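Local coordinates for cleavage stimulation factor 77 (PDB 2UY1), which probably binds mRNA as a member of the suppressor-of-forked family, whose fungal and animal members serve in pre-mRNA 3'-end processing, at residues P319-Y330 and L355-R366. Numbering follows the deposited sequence.
Sequences PHVFIYCAFIEY and LLKEEFFLFLLR
F363 pushes the CE1–CZ side of its ring toward the face of Y330 in an edge-to-face pair, centroids 5.5 Å apart and planes at 82°. In both residues CG lies anti to the backbone N (chi1 168° in F363), which sends each ring across the gap between the helices. The F363 CZ atom comes within 3.8 Å of Y330 CG, and the tyrosine hydroxyl beyond is hydrogen-bonded to the backbone of another protein chain. F327 completes the aromatic cluster: its CE1 meets CD1 of F363 at 3.7 Å, the two rings set obliquely. At the neighbouring corner, OE1 of E359 approaches the F327 edge at CZ, in the ring plane, with the carboxylate nearly perpendicular to the ring. The two helices run nearly parallel, 13° apart at an axis distance of 10.1 Å, with helix 337-349 between them in sequence, consistent with the TPR-like, HAT-type helical repeat architecture of this family. That intervening helix adds F343, whose ring meets F363. Toward the N-terminal ends aliphatic contacts take over. I323 CD1 lies 3.6 Å from L355 CG and also reaches the aliphatic CB and CG of E359, whose chain is bent at chi2. Its CG1 presses on CD1 of L356 at 3.5 Å, a tight fit for two carbons. The other L356 methyl, CD2, packs against CB of P319. L355 CD2 sits over one face of the H320 imidazole, 3.6 Å from the ring centroid, a CH-pi contact. Although the H320 CB points away from helix 355-366, the end of the side chain comes back to bring one imidazole face against this methyl, and NE2 is hydrogen-bonded to D450, which probably helps fix the ring's orientation.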
loop_
_atom_site.group_PDB
_atom_site.type_symbol
_atom_site.label_atom_id
_atom_site.label_comp_id
_atom_site.label_asym_id
_atom_site.label_seq_id
_atom_site.Cartn_x
_atom_site.Cartn_y
_atom_site.Cartn_z
ATOM N N PRO B 319 -21.147 9.609 5.293
ATOM C CA PRO B 319 -20.509 8.441 5.930
ATOM C C PRO B 319 -19.385 8.824 6.901
ATOM O O PRO B 319 -19.301 8.280 7.995
ATOM C CB PRO B 319 -19.936 7.659 4.731
ATOM C CG PRO B 319 -20.816 8.050 3.588
ATOM C CD PRO B 319 -21.107 9.517 3.817
ATOM N N HIS B 320 -18.537 9.768 6.532
ATOM C CA HIS B 320 -17.389 10.133 7.368
ATOM C C HIS B 320 -17.743 10.626 8.762
ATOM O O HIS B 320 -16.927 10.546 9.664
ATOM C CB HIS B 320 -16.614 11.273 6.690
ATOM C CG HIS B 320 -15.857 10.845 5.477
ATOM N ND1 HIS B 320 -16.215 10.782 4.173
ATOM C CD2 HIS B 320 -14.564 10.375 5.544
ATOM C CE1 HIS B 320 -15.133 10.304 3.477
ATOM N NE2 HIS B 320 -14.142 10.084 4.325
ATOM N N VAL B 321 -18.913 11.252 8.900
ATOM C CA VAL B 321 -19.258 11.990 10.113
ATOM C C VAL B 321 -19.631 10.956 11.145
ATOM O O VAL B 321 -19.303 11.100 12.290
ATOM C CB VAL B 321 -20.444 13.048 9.851
ATOM C CG1 VAL B 321 -20.959 13.723 11.181
ATOM C CG2 VAL B 321 -19.964 14.104 8.931
ATOM N N PHE B 322 -20.224 9.864 10.682
ATOM C CA PHE B 322 -20.555 8.730 11.546
ATOM C C PHE B 322 -19.307 8.002 12.001
ATOM O O PHE B 322 -19.255 7.576 13.123
ATOM C CB PHE B 322 -21.415 7.711 10.790
ATOM C CG PHE B 322 -22.818 8.191 10.442
ATOM C CD1 PHE B 322 -23.854 8.058 11.349
ATOM C CD2 PHE B 322 -23.081 8.754 9.191
ATOM C CE1 PHE B 322 -25.158 8.475 11.024
ATOM C CE2 PHE B 322 -24.383 9.169 8.844
ATOM C CZ PHE B 322 -25.427 9.002 9.764
ATOM N N ILE B 323 -18.369 7.742 11.080
ATOM C CA ILE B 323 -17.101 7.081 11.366
ATOM C C ILE B 323 -16.263 7.936 12.312
ATOM O O ILE B 323 -15.661 7.436 13.256
ATOM C CB ILE B 323 -16.276 6.853 10.065
ATOM C CG1 ILE B 323 -17.043 6.044 9.002
ATOM C CG2 ILE B 323 -14.867 6.295 10.359
ATOM C CD1 ILE B 323 -16.260 5.952 7.633
ATOM N N TYR B 324 -16.213 9.249 12.058
ATOM C CA TYR B 324 -15.543 10.136 13.004
ATOM C C TYR B 324 -16.144 10.087 14.411
ATOM O O TYR B 324 -15.408 10.025 15.400
ATOM C CB TYR B 324 -15.559 11.542 12.447
ATOM C CG TYR B 324 -15.263 12.574 13.467
ATOM C CD1 TYR B 324 -13.940 12.911 13.807
ATOM C CD2 TYR B 324 -16.318 13.219 14.118
ATOM C CE1 TYR B 324 -13.718 13.851 14.776
ATOM C CE2 TYR B 324 -16.107 14.151 15.076
ATOM C CZ TYR B 324 -14.829 14.484 15.396
ATOM O OH TYR B 324 -14.665 15.451 16.363
ATOM N N CYS B 325 -17.473 10.128 14.529
ATOM C CA CYS B 325 -18.127 10.094 15.879
ATOM C C CYS B 325 -17.921 8.790 16.593
ATOM O O CYS B 325 -17.907 8.759 17.841
ATOM C CB CYS B 325 -19.646 10.324 15.805
ATOM S SG CYS B 325 -20.049 12.056 15.415
ATOM N N ALA B 326 -17.887 7.696 15.826
ATOM C CA ALA B 326 -17.666 6.363 16.434
ATOM C C ALA B 326 -16.246 6.275 17.029
ATOM O O ALA B 326 -16.005 5.739 18.158
ATOM C CB ALA B 326 -17.918 5.270 15.416
ATOM N N PHE B 327 -15.303 6.850 16.287
ATOM C CA PHE B 327 -13.923 6.895 16.738
ATOM C C PHE B 327 -13.760 7.833 17.940
ATOM O O PHE B 327 -13.007 7.576 18.809
ATOM C CB PHE B 327 -12.996 7.411 15.663
ATOM C CG PHE B 327 -12.706 6.460 14.508
ATOM C CD1 PHE B 327 -12.958 5.088 14.559
ATOM C CD2 PHE B 327 -12.039 6.982 13.381
ATOM C CE1 PHE B 327 -12.612 4.253 13.490
ATOM C CE2 PHE B 327 -11.694 6.141 12.285
ATOM C CZ PHE B 327 -12.015 4.789 12.328
ATOM N N ILE B 328 -14.352 9.010 17.933
ATOM C CA ILE B 328 -14.286 9.789 19.181
ATOM C C ILE B 328 -14.875 8.999 20.381
ATOM O O ILE B 328 -14.372 9.129 21.475
ATOM C CB ILE B 328 -15.111 11.060 19.107
ATOM C CG1 ILE B 328 -14.601 12.027 18.018
ATOM C CG2 ILE B 328 -15.212 11.668 20.501
ATOM C CD1 ILE B 328 -13.148 12.381 18.097
ATOM N N GLU B 329 -15.947 8.253 20.167
ATOM C CA GLU B 329 -16.659 7.700 21.279
ATOM C C GLU B 329 -15.805 6.590 21.781
ATOM O O GLU B 329 -15.622 6.470 22.958
ATOM C CB GLU B 329 -18.068 7.203 20.943
ATOM C CG GLU B 329 -19.082 8.310 20.774
ATOM C CD GLU B 329 -19.612 8.910 22.118
ATOM O OE1 GLU B 329 -19.328 8.415 23.233
ATOM O OE2 GLU B 329 -20.366 9.899 22.024
ATOM N N TYR B 330 -15.229 5.799 20.876
ATOM C CA TYR B 330 -14.293 4.738 21.325
ATOM C C TYR B 330 -13.060 5.269 22.119
ATOM O O TYR B 330 -12.837 4.856 23.240
ATOM C CB TYR B 330 -13.838 3.819 20.172
ATOM C CG TYR B 330 -12.942 2.739 20.695
ATOM C CD1 TYR B 330 -13.447 1.795 21.601
ATOM C CD2 TYR B 330 -11.578 2.706 20.379
ATOM C CE1 TYR B 330 -12.621 0.791 22.159
ATOM C CE2 TYR B 330 -10.733 1.685 20.935
ATOM C CZ TYR B 330 -11.286 0.761 21.829
ATOM O OH TYR B 330 -10.517 -0.263 22.371
ATOM N N LEU B 355 -16.623 2.594 2.062
ATOM C CA LEU B 355 -15.896 3.250 3.154
ATOM C C LEU B 355 -16.391 2.854 4.505
ATOM O O LEU B 355 -15.628 2.480 5.363
ATOM C CB LEU B 355 -16.053 4.769 3.061
ATOM C CG LEU B 355 -15.330 5.529 4.179
ATOM C CD1 LEU B 355 -13.774 5.305 4.111
ATOM C CD2 LEU B 355 -15.733 6.986 4.031
ATOM N N LEU B 356 -17.684 2.990 4.751
ATOM C CA LEU B 356 -18.185 2.704 6.106
ATOM C C LEU B 356 -18.098 1.186 6.384
ATOM O O LEU B 356 -17.893 0.755 7.530
ATOM C CB LEU B 356 -19.652 3.192 6.159
ATOM C CG LEU B 356 -20.650 3.698 7.208
ATOM C CD1 LEU B 356 -20.124 4.640 8.278
ATOM C CD2 LEU B 356 -21.667 4.478 6.404
ATOM N N LYS B 357 -18.393 0.381 5.357
ATOM C CA LYS B 357 -18.365 -1.071 5.496
ATOM C C LYS B 357 -16.962 -1.573 5.904
ATOM O O LYS B 357 -16.805 -2.323 6.905
ATOM C CB LYS B 357 -18.851 -1.741 4.222
ATOM C CG LYS B 357 -20.344 -1.563 3.932
ATOM C CD LYS B 357 -20.734 -2.270 2.597
ATOM C CE LYS B 357 -22.107 -1.723 2.054
ATOM N NZ LYS B 357 -22.153 -1.908 0.532
ATOM N N GLU B 358 -15.952 -1.099 5.192
ATOM C CA GLU B 358 -14.555 -1.435 5.464
ATOM C C GLU B 358 -14.015 -0.872 6.759
ATOM O O GLU B 358 -13.324 -1.582 7.485
ATOM C CB GLU B 358 -13.646 -1.043 4.286
ATOM C CG GLU B 358 -12.133 -1.350 4.491
ATOM C CD GLU B 358 -11.291 -1.197 3.217
ATOM O OE1 GLU B 358 -11.516 -1.910 2.195
ATOM O OE2 GLU B 358 -10.324 -0.412 3.263
ATOM N N GLU B 359 -14.309 0.409 7.034
ATOM C CA GLU B 359 -13.807 1.060 8.220
ATOM C C GLU B 359 -14.489 0.504 9.433
ATOM O O GLU B 359 -13.848 0.475 10.431
ATOM C CB GLU B 359 -13.997 2.589 8.188
ATOM C CG GLU B 359 -13.119 3.372 7.201
ATOM C CD GLU B 359 -11.616 3.329 7.511
ATOM O OE1 GLU B 359 -11.291 3.314 8.699
ATOM O OE2 GLU B 359 -10.763 3.307 6.572
ATOM N N PHE B 360 -15.767 0.087 9.330
ATOM C CA PHE B 360 -16.510 -0.577 10.434
ATOM C C PHE B 360 -15.913 -1.965 10.699
ATOM O O PHE B 360 -15.695 -2.293 11.826
ATOM C CB PHE B 360 -17.986 -0.784 10.048
ATOM C CG PHE B 360 -18.927 -1.207 11.186
ATOM C CD1 PHE B 360 -18.524 -1.269 12.498
ATOM C CD2 PHE B 360 -20.287 -1.492 10.893
ATOM C CE1 PHE B 360 -19.392 -1.635 13.514
ATOM C CE2 PHE B 360 -21.149 -1.866 11.884
ATOM C CZ PHE B 360 -20.711 -1.966 13.191
ATOM N N PHE B 361 -15.732 -2.783 9.670
ATOM C CA PHE B 361 -15.186 -4.099 9.888
ATOM C C PHE B 361 -13.805 -4.046 10.478
ATOM O O PHE B 361 -13.516 -4.778 11.410
ATOM C CB PHE B 361 -15.243 -4.972 8.635
ATOM C CG PHE B 361 -14.469 -6.270 8.789
ATOM C CD1 PHE B 361 -14.939 -7.278 9.678
ATOM C CD2 PHE B 361 -13.258 -6.451 8.117
ATOM C CE1 PHE B 361 -14.202 -8.486 9.908
ATOM C CE2 PHE B 361 -12.515 -7.674 8.316
ATOM C CZ PHE B 361 -13.044 -8.686 9.225
ATOM N N LEU B 362 -12.954 -3.182 9.969
ATOM C CA LEU B 362 -11.524 -3.204 10.350
ATOM C C LEU B 362 -11.327 -2.592 11.722
ATOM O O LEU B 362 -10.411 -2.944 12.472
ATOM C CB LEU B 362 -10.646 -2.475 9.339
ATOM C CG LEU B 362 -10.502 -3.105 7.935
ATOM C CD1 LEU B 362 -9.731 -2.154 7.061
ATOM C CD2 LEU B 362 -9.834 -4.538 7.896
ATOM N N PHE B 363 -12.214 -1.647 12.039
ATOM C CA PHE B 363 -12.300 -1.097 13.383
ATOM C C PHE B 363 -12.693 -2.227 14.331
ATOM O O PHE B 363 -12.145 -2.374 15.394
ATOM C CB PHE B 363 -13.396 -0.021 13.471
ATOM C CG PHE B 363 -13.730 0.370 14.893
ATOM C CD1 PHE B 363 -12.868 1.208 15.630
ATOM C CD2 PHE B 363 -14.902 -0.053 15.488
ATOM C CE1 PHE B 363 -13.183 1.569 16.967
ATOM C CE2 PHE B 363 -15.212 0.280 16.831
ATOM C CZ PHE B 363 -14.346 1.085 17.572
ATOM N N LEU B 364 -13.718 -2.998 14.024
ATOM C CA LEU B 364 -14.066 -4.042 15.037
ATOM C C LEU B 364 -12.914 -5.090 15.196
ATOM O O LEU B 364 -12.630 -5.621 16.268
ATOM C CB LEU B 364 -15.370 -4.742 14.619
ATOM C CG LEU B 364 -16.647 -3.884 14.693
ATOM C CD1 LEU B 364 -17.830 -4.680 14.137
ATOM C CD2 LEU B 364 -16.948 -3.451 16.154
ATOM N N LEU B 365 -12.293 -5.460 14.107
ATOM C CA LEU B 365 -11.254 -6.483 14.205
ATOM C C LEU B 365 -10.021 -5.897 14.960
ATOM O O LEU B 365 -9.431 -6.567 15.838
ATOM C CB LEU B 365 -10.911 -6.959 12.784
ATOM C CG LEU B 365 -10.133 -8.244 12.574
ATOM C CD1 LEU B 365 -11.042 -9.379 12.847
ATOM C CD2 LEU B 365 -9.577 -8.185 11.115
ATOM N N ARG B 366 -9.694 -4.632 14.707
ATOM C CA ARG B 366 -8.477 -4.055 15.322
ATOM C C ARG B 366 -8.536 -3.803 16.806
ATOM O O ARG B 366 -7.538 -3.945 17.501
ATOM C CB ARG B 366 -7.977 -2.799 14.636
ATOM C CG ARG B 366 -8.590 -1.516 15.085
ATOM C CD ARG B 366 -7.773 -0.281 14.553
ATOM N NE ARG B 366 -7.704 -0.284 13.077
ATOM C CZ ARG B 366 -8.545 0.380 12.271
ATOM N NH1 ARG B 366 -9.523 1.138 12.813
ATOM N NH2 ARG B 366 -8.390 0.298 10.920
#